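Local coordinates for benzoylformate Decarboxylase (Polynucleobacter necessarius, PDB 4K9Q), which probably converts benzoylformate to benzaldehyde and carbon dioxide, using thiamine diphosphate held in place with a magnesium ion, at residues T145-P150 against V176-G181; T195-P200 against H264-V269; I218-R223 against K324-R329; E357-N362 against D502-A507; L496-L501 against S518-P523. One frame throughout, in Å; residues are numbered along the deposited sequence.

Contact 1 of 5, residues T145-P150 against V176-G181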
# COMPACT_ATOMS: atom_id res chain seq x y z
N THR A 145 17.75 2.69 10.25
CA THR A 145 16.92 3.34 9.23
C THR A 145 16.56 4.76 9.65
O THR A 145 16.61 5.70 8.84
CB THR A 145 15.65 2.53 8.97
OG1 THR A 145 16.01 1.20 8.55
CG2 THR A 145 14.80 3.21 7.90
N ALA A 146 16.18 4.92 10.91
CA ALA A 146 15.75 6.22 11.41
C ALA A 146 16.88 7.25 11.44
O ALA A 146 16.66 8.43 11.17
CB ALA A 146 15.15 6.07 12.81
N MET A 147 18.09 6.79 11.77
CA MET A 147 19.20 7.70 12.05
C MET A 147 20.03 8.13 10.83
O MET A 147 20.77 9.12 10.89
CB MET A 147 20.10 7.11 13.13
CG MET A 147 19.44 7.19 14.52
SD MET A 147 19.28 8.88 15.11
CE MET A 147 20.94 9.17 15.73
N GLN A 148 19.90 7.39 9.73
CA GLN A 148 20.54 7.80 8.48
C GLN A 148 19.78 8.93 7.81
O GLN A 148 18.55 9.00 7.86
CB GLN A 148 20.70 6.60 7.54
CG GLN A 148 21.57 5.53 8.16
CD GLN A 148 21.74 4.31 7.28
OE1 GLN A 148 22.84 3.75 7.21
NE2 GLN A 148 20.67 3.89 6.61
N GLN A 149 20.52 9.84 7.20
CA GLN A 149 19.93 11.03 6.59
C GLN A 149 19.16 10.63 5.34
O GLN A 149 19.59 9.74 4.60
CB GLN A 149 21.07 11.98 6.23
CG GLN A 149 20.69 13.43 6.18
CD GLN A 149 21.91 14.32 6.31
OE1 GLN A 149 22.77 14.33 5.43
NE2 GLN A 149 21.98 15.07 7.41
N PRO A 150 17.99 11.25 5.09
CA PRO A 150 17.27 12.22 5.93
C PRO A 150 16.59 11.46 7.05
O PRO A 150 15.87 10.48 6.80
CB PRO A 150 16.23 12.80 4.96
CG PRO A 150 15.94 11.70 4.02
CD PRO A 150 17.25 10.95 3.84
N VAL A 176 25.96 3.40 12.38
CA VAL A 176 25.69 3.95 11.05
C VAL A 176 26.13 5.40 11.00
O VAL A 176 26.38 6.03 12.03
CB VAL A 176 24.18 3.88 10.69
CG1 VAL A 176 23.70 2.44 10.66
CG2 VAL A 176 23.34 4.72 11.67
N SER A 177 26.22 5.94 9.78
CA SER A 177 26.46 7.36 9.61
C SER A 177 25.12 8.06 9.71
O SER A 177 24.07 7.48 9.40
CB SER A 177 27.09 7.65 8.24
OG SER A 177 26.24 7.23 7.18
N THR A 178 25.15 9.32 10.14
CA THR A 178 23.93 10.10 10.29
C THR A 178 23.95 11.34 9.40
O THR A 178 23.05 12.20 9.48
CB THR A 178 23.76 10.56 11.73
OG1 THR A 178 24.86 11.42 12.08
CG2 THR A 178 23.74 9.35 12.66
N ARG A 179 24.97 11.42 8.55
CA ARG A 179 25.15 12.55 7.65
C ARG A 179 25.73 12.06 6.34
O ARG A 179 26.52 11.11 6.32
CB ARG A 179 26.16 13.56 8.21
CG ARG A 179 25.81 14.18 9.54
CD ARG A 179 26.65 15.42 9.79
NE ARG A 179 28.09 15.13 9.86
CZ ARG A 179 29.01 16.06 10.15
NH1 ARG A 179 30.30 15.74 10.19
NH2 ARG A 179 28.62 17.30 10.41
N GLN A 180 25.36 12.74 5.26
CA GLN A 180 26.04 12.57 3.98
C GLN A 180 26.40 13.93 3.42
O GLN A 180 25.65 14.91 3.59
CB GLN A 180 25.15 11.85 2.98
CG GLN A 180 25.01 10.38 3.26
CD GLN A 180 24.57 9.64 2.05
OE1 GLN A 180 23.40 9.29 1.91
NE2 GLN A 180 25.51 9.40 1.13
N GLY A 181 27.56 13.99 2.78
CA GLY A 181 28.07 15.23 2.22
C GLY A 181 27.72 15.41 0.76
O GLY A 181 27.09 14.55 0.14
O HOH W 1 25.54 4.04 7.58
O HOH W 2 22.12 8.63 4.31
O HOH W 3 23.63 8.79 6.74
O HOH W 4 20.84 13.86 9.96
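The side-chain amide of Gln149 lies against the backbone of Thr178 to Gln180, with its CD 3.9 Å from Arg179 CA. CG stands anti to the backbone N (chi1 -153°), directing the chain toward the second segment. There OE1 accepts the N-H of Gln180 at 3.0 Å; the bond is nearly straight, 167° at the hydrogen, although the donor sits well above the plane of the amide carbonyl. NE2 donates to Asp314 and also to a water that in turn donates to Thr178 O. Glutamine suits this place because one acceptor and two donors serve three partners at once. Thr178 packs beside Met147: its CA lies 3.4 Å from Met147 O in a CA-H...O contact, and its CG2 lies 4.2 Å from Met147 CE, the two side chains side by side and pointing the same way. Gln148 crosses Val176 at about a right angle, its CG 3.4 Å from Ser177 O. A water joins Gln148 OE1 to Ser177 N, while the amide also bonds Thr302 and Pro299 of the second subunit. Another water donates to both Gln149 O and Gln180 OE1, bridging the two segments at the carbonyl of the cis peptide bond that joins Gln149 to Pro150. Arg179 NH1 forms salt bridges with Asp183 and Asp185 of the second subunit. This is a water-bridged interdomain contact between the end of helix 135-147 and the connection to helix 184-196, where Gly181 pairs in an antiparallel ladder with a strand of the second subunit.

Contact 2 of 5, residues T195-P200 against H264-V269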
# COMPACT_ATOMS: atom_id res chain seq x y z
N THR A 195 29.96 32.96 -7.01
CA THR A 195 31.05 33.90 -7.22
C THR A 195 30.75 34.84 -8.39
O THR A 195 31.08 36.03 -8.34
CB THR A 195 32.38 33.15 -7.46
OG1 THR A 195 32.75 32.47 -6.26
CG2 THR A 195 33.49 34.12 -7.83
N ALA A 196 30.11 34.32 -9.43
CA ALA A 196 29.80 35.10 -10.63
C ALA A 196 28.59 36.02 -10.47
O ALA A 196 28.42 36.97 -11.25
CB ALA A 196 29.61 34.19 -11.81
N SER A 197 27.74 35.74 -9.49
CA SER A 197 26.51 36.52 -9.31
C SER A 197 26.80 37.94 -8.84
O SER A 197 27.78 38.18 -8.13
CB SER A 197 25.57 35.82 -8.33
OG SER A 197 26.06 35.89 -7.01
N LYS A 198 25.92 38.87 -9.22
CA LYS A 198 26.08 40.28 -8.87
C LYS A 198 25.47 40.59 -7.51
O LYS A 198 26.03 41.35 -6.72
CB LYS A 198 25.41 41.16 -9.93
CG LYS A 198 26.04 41.09 -11.32
CD LYS A 198 27.40 41.78 -11.36
CE LYS A 198 28.53 40.77 -11.34
NZ LYS A 198 28.47 39.86 -12.52
N ASN A 199 24.31 40.00 -7.24
CA ASN A 199 23.54 40.35 -6.06
C ASN A 199 22.80 39.13 -5.52
O ASN A 199 21.57 39.07 -5.58
CB ASN A 199 22.54 41.44 -6.42
CG ASN A 199 22.03 42.20 -5.21
OD1 ASN A 199 22.56 42.05 -4.10
ND2 ASN A 199 21.02 43.03 -5.41
N PRO A 200 23.55 38.16 -4.99
CA PRO A 200 22.93 36.92 -4.50
C PRO A 200 22.05 37.16 -3.27
O PRO A 200 22.29 38.10 -2.51
CB PRO A 200 24.13 36.05 -4.13
CG PRO A 200 25.21 37.03 -3.82
CD PRO A 200 25.01 38.16 -4.78
N HIS A 264 17.39 40.46 -7.15
CA HIS A 264 18.56 39.60 -6.93
C HIS A 264 18.67 38.57 -8.04
O HIS A 264 17.69 37.90 -8.38
CB HIS A 264 18.45 38.94 -5.56
CG HIS A 264 18.41 39.92 -4.43
ND1 HIS A 264 19.55 40.40 -3.82
CD2 HIS A 264 17.37 40.53 -3.82
CE1 HIS A 264 19.21 41.26 -2.88
NE2 HIS A 264 17.90 41.36 -2.86
N ASP A 265 19.86 38.46 -8.63
CA ASP A 265 20.03 37.59 -9.80
C ASP A 265 20.14 36.10 -9.45
O ASP A 265 19.75 35.24 -10.24
CB ASP A 265 21.21 38.03 -10.67
CG ASP A 265 22.53 38.11 -9.90
OD1 ASP A 265 22.51 38.18 -8.66
OD2 ASP A 265 23.59 38.11 -10.57
N LEU A 266 20.67 35.81 -8.27
CA LEU A 266 20.84 34.42 -7.87
C LEU A 266 20.18 34.18 -6.52
O LEU A 266 20.45 34.89 -5.56
CB LEU A 266 22.33 34.06 -7.80
CG LEU A 266 22.67 32.62 -7.42
CD1 LEU A 266 22.14 31.67 -8.48
CD2 LEU A 266 24.17 32.45 -7.25
N ILE A 267 19.30 33.19 -6.45
CA ILE A 267 18.64 32.84 -5.19
C ILE A 267 19.27 31.54 -4.67
O ILE A 267 19.24 30.52 -5.34
CB ILE A 267 17.12 32.63 -5.36
CG1 ILE A 267 16.48 33.82 -6.11
CG2 ILE A 267 16.44 32.42 -4.01
CD1 ILE A 267 16.79 35.16 -5.50
N VAL A 268 19.86 31.61 -3.48
CA VAL A 268 20.57 30.47 -2.92
C VAL A 268 19.82 29.93 -1.69
O VAL A 268 19.82 30.55 -0.62
CB VAL A 268 22.02 30.84 -2.53
CG1 VAL A 268 22.77 29.61 -2.01
CG2 VAL A 268 22.75 31.44 -3.73
N VAL A 269 19.19 28.77 -1.85
CA VAL A 269 18.39 28.18 -0.77
C VAL A 269 19.15 27.05 -0.09
O VAL A 269 19.48 26.05 -0.74
CB VAL A 269 17.06 27.62 -1.32
CG1 VAL A 269 16.17 27.12 -0.19
CG2 VAL A 269 16.34 28.68 -2.17
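In the Rossmann-like central domain, the turn from helix 184-196 into strand 201-204 meets the start of the neighbouring strand 266-270, and the carboxylate of Asp265 holds it through two successive peptide N-H groups of Lys198 and Asn199. Lys198 N reaches Asp265 OD2 at 2.8 Å along an almost straight line (174°), on the syn lone pair of OD2; Asn199 N reaches Asp265 OD1 at 2.9 Å, also on the syn side but 35° out of the carboxylate plane. A chi1 of 56° brings Asp265 CG toward the turn. A short side chain with two equivalent oxygens is well matched to adjacent N-H groups. Lys198 curls back so that NZ bonds Ala196 O, while staying 5.5 Å from Asp265 OD2, near enough that its charge would probably favour the ionised aspartate. His264 ND1 donates to Asn199 O at 3.0 Å; that oxygen lies in the ring plane, but the donor stands above the carbonyl plane. The Asn199 amide crosses the ring obliquely, its CG 3.4 Å from His264 ND1. Beside these bonds, Ser197 CB touches Leu266 CB at 3.7 Å, the short serine side chain letting the leucine, which also meets Ile194, come close; Ser197 OG itself bonds Ile194 O. Pro200 CA lies 3.4 Å from Leu266 O. This is a helix-to-strand turn fastened to the adjacent parallel strand at the centre of a Rossmann-type sheet of order 3-2-1-4-5-6.

Contact 3 of 5, residues I218-R223 against K324-R329; sequences IAFAER and KLIDQR
Arg223 wraps its side chain round the backbone of Ile326 to Gln328. From CB the chain leaves with CG anti to the backbone N (chi1 -174°), and Arg223 CG comes to 4.1 Å from Ile326 CG2. Bends at the next two torsions carry Arg223 CD over the peptide, 3.5 Å from Gln328 N, and bring NE loosely past Gln328 OE1. At the tip Arg223 NH1 donates to Ile326 O at 2.9 Å; the oxygen lies at the edge of the guanidinium, in its plane, and the donor lies nearly along the C=O axis, although the angle at the hydrogen is only 140°. Arginine fits because its methylenes cover the loop while its far end still reaches a carbonyl. Arg223 O, in the last turn of helix 214-224, accepts Arg329 N at 2.9 Å. The preceding carbonyl, Glu222 O, takes Gln328 NE2 at 3.0 Å, on a lone pair and nearly in the amide plane. The other hydrogen of Gln328 NE2 goes to Arg329 O at 2.8 Å (176°), so two bonds fix the rotation of the amide. Residues 328-329 thus supply donors to carbonyls near the helix C-terminus. Deeper in, Ile326 crosses Phe220 at about a right angle, Ile326 CD1 lying 3.4 Å from Phe220 CE1. This pair is buried where helix 214-224 meets two others: Ile194 of helix 184-196 touches both residues, while Leu319 and Ala322 of helix 315-323 and Leu202 and Tyr204 of strand 201-204 also touch Phe220.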
# COMPACT_ATOMS: atom_id res chain seq x y z
N ILE A 218 26.17 31.56 9.43
CA ILE A 218 26.56 32.94 9.67
C ILE A 218 27.83 33.27 8.89
O ILE A 218 27.91 34.30 8.21
CB ILE A 218 26.79 33.21 11.16
CG1 ILE A 218 25.47 33.11 11.92
CG2 ILE A 218 27.40 34.60 11.36
CD1 ILE A 218 25.65 33.11 13.42
N ALA A 219 28.81 32.38 8.97
CA ALA A 219 30.06 32.57 8.24
C ALA A 219 29.82 32.73 6.74
O ALA A 219 30.39 33.61 6.10
CB ALA A 219 31.03 31.43 8.52
N PHE A 220 28.97 31.86 6.18
CA PHE A 220 28.67 31.88 4.75
C PHE A 220 28.03 33.20 4.35
O PHE A 220 28.43 33.83 3.37
CB PHE A 220 27.75 30.71 4.40
CG PHE A 220 27.66 30.42 2.93
CD1 PHE A 220 28.75 29.89 2.25
CD2 PHE A 220 26.50 30.67 2.23
CE1 PHE A 220 28.68 29.62 0.89
CE2 PHE A 220 26.42 30.41 0.86
CZ PHE A 220 27.52 29.88 0.19
N ALA A 221 27.02 33.63 5.10
CA ALA A 221 26.30 34.86 4.80
C ALA A 221 27.22 36.08 4.89
O ALA A 221 27.13 37.00 4.08
CB ALA A 221 25.12 35.03 5.76
N GLU A 222 28.09 36.08 5.89
CA GLU A 222 29.00 37.21 6.10
C GLU A 222 30.07 37.25 5.01
O GLU A 222 30.54 38.32 4.62
CB GLU A 222 29.62 37.15 7.50
CG GLU A 222 28.61 37.48 8.61
CD GLU A 222 29.21 37.44 10.01
OE1 GLU A 222 30.34 36.94 10.17
OE2 GLU A 222 28.53 37.89 10.96
N ARG A 223 30.44 36.07 4.52
CA ARG A 223 31.39 35.97 3.41
C ARG A 223 30.82 36.64 2.15
O ARG A 223 31.55 37.29 1.40
CB ARG A 223 31.71 34.50 3.13
CG ARG A 223 32.80 34.28 2.08
CD ARG A 223 34.15 34.73 2.61
NE ARG A 223 34.58 33.94 3.77
CZ ARG A 223 35.32 32.85 3.68
NH1 ARG A 223 35.71 32.41 2.49
NH2 ARG A 223 35.68 32.18 4.77
N LYS A 324 34.95 27.29 1.60
CA LYS A 324 36.32 27.14 1.09
C LYS A 324 36.51 27.72 -0.31
O LYS A 324 37.63 28.06 -0.69
CB LYS A 324 36.72 25.66 1.07
CG LYS A 324 36.78 25.02 2.44
CD LYS A 324 37.06 23.53 2.34
CE LYS A 324 37.15 22.93 3.73
NZ LYS A 324 37.37 21.45 3.70
N LEU A 325 35.43 27.83 -1.08
CA LEU A 325 35.55 28.16 -2.50
C LEU A 325 35.03 29.54 -2.87
O LEU A 325 35.05 29.92 -4.04
CB LEU A 325 34.81 27.12 -3.34
CG LEU A 325 35.24 25.67 -3.17
CD1 LEU A 325 34.46 24.76 -4.12
CD2 LEU A 325 36.75 25.53 -3.40
N ILE A 326 34.56 30.30 -1.88
CA ILE A 326 33.98 31.60 -2.14
C ILE A 326 34.80 32.71 -1.50
O ILE A 326 35.20 32.60 -0.34
CB ILE A 326 32.52 31.66 -1.64
CG1 ILE A 326 31.64 30.73 -2.48
CG2 ILE A 326 31.98 33.07 -1.70
CD1 ILE A 326 30.23 30.61 -1.97
N ASP A 327 35.04 33.78 -2.25
CA ASP A 327 35.82 34.91 -1.74
C ASP A 327 34.96 35.94 -1.02
O ASP A 327 33.80 36.15 -1.36
CB ASP A 327 36.59 35.59 -2.88
CG ASP A 327 37.80 34.79 -3.33
OD1 ASP A 327 38.45 34.15 -2.47
OD2 ASP A 327 38.09 34.80 -4.55
N GLN A 328 35.56 36.58 -0.02
CA GLN A 328 34.90 37.65 0.72
C GLN A 328 34.44 38.79 -0.19
O GLN A 328 35.20 39.25 -1.04
CB GLN A 328 35.83 38.20 1.78
CG GLN A 328 35.24 39.35 2.57
CD GLN A 328 34.10 38.90 3.46
OE1 GLN A 328 34.26 38.01 4.31
NE2 GLN A 328 32.93 39.51 3.28
N ARG A 329 33.21 39.25 0.01
CA ARG A 329 32.72 40.44 -0.70
C ARG A 329 32.68 41.66 0.21
O ARG A 329 32.61 41.53 1.43
CB ARG A 329 31.33 40.19 -1.27
CG ARG A 329 31.27 39.04 -2.23
CD ARG A 329 29.93 39.00 -2.91
NE ARG A 329 29.92 38.06 -4.01
CZ ARG A 329 29.15 38.18 -5.09
NH1 ARG A 329 28.33 39.21 -5.20
NH2 ARG A 329 29.21 37.27 -6.05

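Contact 4 of 5, residues E357-N362 against D502-A507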
# COMPACT_ATOMS: atom_id res chain seq x y z
N GLU A 357 4.96 41.61 23.42
CA GLU A 357 5.96 42.54 23.95
C GLU A 357 6.13 42.39 25.46
O GLU A 357 7.25 42.43 25.96
CB GLU A 357 5.58 43.99 23.64
CG GLU A 357 5.73 44.38 22.19
CD GLU A 357 5.23 45.79 21.95
OE1 GLU A 357 5.77 46.71 22.60
OE2 GLU A 357 4.28 45.97 21.15
N VAL A 358 5.02 42.24 26.18
CA VAL A 358 5.07 42.04 27.63
C VAL A 358 5.80 40.75 27.99
O VAL A 358 6.59 40.70 28.93
CB VAL A 358 3.66 42.09 28.25
CG1 VAL A 358 3.71 41.68 29.72
CG2 VAL A 358 3.10 43.50 28.11
N LEU A 359 5.54 39.69 27.23
CA LEU A 359 6.24 38.44 27.48
C LEU A 359 7.74 38.60 27.20
O LEU A 359 8.58 38.20 28.01
CB LEU A 359 5.66 37.31 26.63
CG LEU A 359 4.22 36.93 26.90
CD1 LEU A 359 3.81 35.84 25.91
CD2 LEU A 359 4.08 36.43 28.33
N LYS A 360 8.07 39.20 26.07
CA LYS A 360 9.47 39.37 25.68
C LYS A 360 10.25 40.18 26.73
O LYS A 360 11.32 39.75 27.18
CB LYS A 360 9.55 40.02 24.29
CG LYS A 360 10.94 40.41 23.84
CD LYS A 360 11.85 39.20 23.70
CE LYS A 360 13.28 39.64 23.41
NZ LYS A 360 14.16 38.49 23.09
N GLU A 361 9.71 41.32 27.13
CA GLU A 361 10.45 42.22 28.01
C GLU A 361 10.60 41.68 29.43
O GLU A 361 11.40 42.21 30.21
CB GLU A 361 9.82 43.62 28.03
CG GLU A 361 8.46 43.68 28.68
CD GLU A 361 7.72 44.99 28.40
OE1 GLU A 361 8.20 45.80 27.56
OE2 GLU A 361 6.65 45.20 29.00
N ASN A 362 9.86 40.62 29.76
CA ASN A 362 9.97 39.99 31.07
C ASN A 362 10.60 38.59 31.02
O ASN A 362 10.62 37.88 32.03
CB ASN A 362 8.60 39.91 31.76
CG ASN A 362 8.09 41.27 32.19
OD1 ASN A 362 8.58 41.85 33.17
ND2 ASN A 362 7.09 41.78 31.49
N ASP A 502 -0.58 44.36 33.08
CA ASP A 502 0.10 44.26 34.37
C ASP A 502 -0.15 42.90 35.03
O ASP A 502 0.75 42.31 35.62
CB ASP A 502 -0.30 45.41 35.30
CG ASP A 502 0.53 45.42 36.58
OD1 ASP A 502 -0.04 45.22 37.67
OD2 ASP A 502 1.76 45.61 36.48
N GLU A 503 -1.38 42.41 34.95
CA GLU A 503 -1.69 41.09 35.47
C GLU A 503 -0.90 40.02 34.72
O GLU A 503 -0.40 39.07 35.32
CB GLU A 503 -3.18 40.80 35.38
CG GLU A 503 -4.01 41.60 36.39
CD GLU A 503 -5.50 41.34 36.28
OE1 GLU A 503 -5.90 40.41 35.55
OE2 GLU A 503 -6.27 42.07 36.94
N LEU A 504 -0.78 40.19 33.40
CA LEU A 504 0.02 39.27 32.60
C LEU A 504 1.47 39.26 33.08
O LEU A 504 2.06 38.20 33.23
CB LEU A 504 -0.03 39.64 31.12
CG LEU A 504 0.89 38.84 30.20
CD1 LEU A 504 0.54 37.36 30.26
CD2 LEU A 504 0.77 39.38 28.79
N LYS A 505 2.05 40.44 33.28
CA LYS A 505 3.43 40.50 33.75
C LYS A 505 3.59 39.72 35.05
O LYS A 505 4.51 38.91 35.19
CB LYS A 505 3.88 41.95 33.93
CG LYS A 505 5.25 42.07 34.59
CD LYS A 505 5.62 43.52 34.82
CE LYS A 505 6.92 43.61 35.60
NZ LYS A 505 7.32 45.02 35.85
N THR A 506 2.69 39.96 35.99
CA THR A 506 2.77 39.31 37.29
C THR A 506 2.66 37.79 37.16
O THR A 506 3.42 37.04 37.77
CB THR A 506 1.68 39.80 38.24
OG1 THR A 506 1.82 41.22 38.42
CG2 THR A 506 1.79 39.11 39.59
N ALA A 507 1.69 37.34 36.37
CA ALA A 507 1.48 35.91 36.19
C ALA A 507 2.67 35.23 35.50
O ALA A 507 3.06 34.11 35.85
CB ALA A 507 0.19 35.66 35.42
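Apolar contact comes first: Leu504 spreads its two methyls over neighbouring residues of the facing helix. Leu504 CD2 sits 3.8 Å from Val358 CG1, the two side chains crossing obliquely, whereas Leu504 CD1 meets Leu359 CD2 at 4.1 Å with the two leucines at about a right angle. Val358 holds CG1 anti to its backbone N (chi1 171°), and the same methyl lies 4.1 Å from Lys505 N, against the backbone of the opposite helix. A beta-branched valine is compact enough for this close place, while the longer leucines reach further to the side, Leu359 going on to touch Phe384 and Tyr508. The two helices pack as neighbours in the layered alpha/beta C-terminal domain: the axes of the two short segments come within 9.7 Å, with N-to-C directions 36° apart, and the layer rests on the parallel sheet, where Leu504 covers Ile520 and Val522 of strand 517-523. Contact between polar and aliphatic groups makes up the outer part. The extended chain of Lys505 crosses the Asn362 amide at about a right angle, with Lys505 CE 3.4 Å from Asn362 OD1 and Lys505 CG 3.6 Å from Asn362 ND2. Hydrogen bonding here is internal to one segment: Asn362 ND2 turns back to Val358 O, 2.8 Å away with 158° at the hydrogen, which steadies the amide against the lysine methylenes and supplies a donor to a carbonyl in the last turn of the helix. Among charges, Lys505 NZ stays 6.9 Å from Glu361 OE2, whose salt bridge is to Arg345.

Contact 5 of 5, residues L496-L501 against S518-P523; sequences LKVETL and SVIVVP
Leu496 and Val521 are joined directly by backbone: Val521 N donates to Leu496 O at 2.9 Å. The same parallel ladder continues with Leu496 N to Val519 O at 3.1 Å and Val498 N to Val521 O at 2.9 Å, so that Val521 uses both its N-H and its carbonyl on this one neighbour. The ladder then ends for a chemical reason. Pro523, which faces Val498 O, has no N-H to offer, and that buried carbonyl oxygen is left without a polar partner. Side chains pack along the strands. Val498 lays CG2, lodged between its own backbone N and carbonyl carbon (chi1 -63° for CG1), 3.9 Å from Val522 CG2 and 4.1 Å from Ile520 CG2; branched residues of this kind favour extended backbone and fill the sheet surface closely. Leu496 CD2 lies 4.2 Å from Ile520 CG1. Glu499 crosses Pro523 at about a right angle, its OE1 3.7 Å from Pro523 CG, and forms a long, weak salt bridge with Lys497. Farther out, Thr500 takes the N-cap position of helix 501-513, OG1 bonding Glu503 N, while Glu503 OE1 accepts Glu499 N, a second bond across the turn. This beta-alpha-beta crossover puts strand 494-497 at the edge of the parallel sheet of the C-terminal domain, with Leu504 and Ala507 of the connecting helix against Val498, and strand 449-455 flanking strand 517-523 on its other side.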
# COMPACT_ATOMS: atom_id res chain seq x y z
N LEU A 496 -4.62 30.28 35.41
CA LEU A 496 -5.40 31.48 35.69
C LEU A 496 -5.59 32.30 34.43
O LEU A 496 -4.87 32.13 33.44
CB LEU A 496 -4.73 32.33 36.77
CG LEU A 496 -3.60 33.24 36.28
CD1 LEU A 496 -3.31 34.35 37.31
CD2 LEU A 496 -2.38 32.41 36.00
N LYS A 497 -6.58 33.18 34.49
CA LYS A 497 -6.87 34.11 33.41
C LYS A 497 -6.45 35.52 33.82
O LYS A 497 -6.72 35.95 34.95
CB LYS A 497 -8.36 34.07 33.10
CG LYS A 497 -8.80 34.94 31.94
CD LYS A 497 -10.25 34.60 31.57
CE LYS A 497 -10.78 35.50 30.47
NZ LYS A 497 -12.23 35.29 30.24
N VAL A 498 -5.79 36.24 32.92
CA VAL A 498 -5.37 37.62 33.21
C VAL A 498 -6.15 38.58 32.32
O VAL A 498 -6.47 38.24 31.19
CB VAL A 498 -3.85 37.80 33.03
CG1 VAL A 498 -3.08 36.92 34.04
CG2 VAL A 498 -3.42 37.48 31.61
N GLU A 499 -6.48 39.76 32.83
CA GLU A 499 -7.31 40.70 32.08
C GLU A 499 -6.60 42.00 31.73
O GLU A 499 -7.14 42.83 31.00
CB GLU A 499 -8.61 41.02 32.84
CG GLU A 499 -9.52 39.82 33.08
CD GLU A 499 -10.28 39.39 31.83
OE1 GLU A 499 -10.22 40.11 30.81
OE2 GLU A 499 -10.93 38.32 31.87
N THR A 500 -5.40 42.19 32.27
CA THR A 500 -4.60 43.37 31.93
C THR A 500 -3.16 42.98 31.67
O THR A 500 -2.71 41.91 32.08
CB THR A 500 -4.58 44.42 33.06
OG1 THR A 500 -3.82 43.93 34.17
CG2 THR A 500 -6.00 44.78 33.51
N LEU A 501 -2.42 43.87 31.02
CA LEU A 501 -1.00 43.63 30.77
C LEU A 501 -0.18 43.59 32.06
O LEU A 501 0.81 42.87 32.14
CB LEU A 501 -0.44 44.65 29.77
CG LEU A 501 -1.04 44.60 28.36
CD1 LEU A 501 -0.43 45.70 27.50
CD2 LEU A 501 -0.82 43.23 27.71
N SER A 518 2.45 25.61 33.97
CA SER A 518 1.48 26.68 34.20
C SER A 518 0.68 26.99 32.93
O SER A 518 1.19 26.85 31.81
CB SER A 518 2.21 27.96 34.64
OG SER A 518 2.83 27.82 35.91
N VAL A 519 -0.56 27.44 33.11
CA VAL A 519 -1.38 27.94 32.01
C VAL A 519 -1.83 29.37 32.33
O VAL A 519 -2.40 29.63 33.38
CB VAL A 519 -2.61 27.04 31.78
CG1 VAL A 519 -3.52 27.61 30.70
CG2 VAL A 519 -2.16 25.63 31.41
N ILE A 520 -1.53 30.28 31.41
CA ILE A 520 -1.94 31.67 31.54
C ILE A 520 -2.85 32.01 30.37
O ILE A 520 -2.42 32.01 29.22
CB ILE A 520 -0.71 32.60 31.54
CG1 ILE A 520 0.24 32.19 32.67
CG2 ILE A 520 -1.14 34.06 31.67
CD1 ILE A 520 1.55 32.96 32.71
N VAL A 521 -4.11 32.30 30.67
CA VAL A 521 -5.09 32.58 29.62
C VAL A 521 -5.21 34.09 29.44
O VAL A 521 -5.47 34.82 30.40
CB VAL A 521 -6.46 31.93 29.95
CG1 VAL A 521 -7.46 32.18 28.82
CG2 VAL A 521 -6.30 30.43 30.22
N VAL A 522 -5.01 34.55 28.21
CA VAL A 522 -5.05 35.97 27.89
C VAL A 522 -6.15 36.24 26.86
O VAL A 522 -6.03 35.86 25.70
CB VAL A 522 -3.70 36.44 27.31
CG1 VAL A 522 -3.69 37.98 27.19
CG2 VAL A 522 -2.54 35.94 28.16
N PRO A 523 -7.25 36.87 27.29
CA PRO A 523 -8.27 37.26 26.31
C PRO A 523 -7.72 38.36 25.41
O PRO A 523 -7.15 39.33 25.91
CB PRO A 523 -9.41 37.81 27.18
CG PRO A 523 -9.09 37.43 28.58
CD PRO A 523 -7.61 37.26 28.66

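In the fold
The five contacts fall into two close pairs and one outlier. Contacts 2 and 3, with centres 13 Å apart, adjoin and are joined by Arg329, whose NH2 probably donates to Ser197 O at 2.7 Å. Contacts 4 and 5, centres 10 Å apart, meet through helix 501-513, where Ala507 CB lies 3.8 Å from Val498 CG1. This second pair stands nearest the cofactor: the Val521 side chain is about 10 Å from the magnesium ion and about 7 Å from the side chain of its ligand Asp429, and that of Leu359 is about 13 Å from thiamine diphosphate. Contact 1, at the subunit interface, has its centre 30 Å from that of contact 2 and 43 Å from that of contact 4.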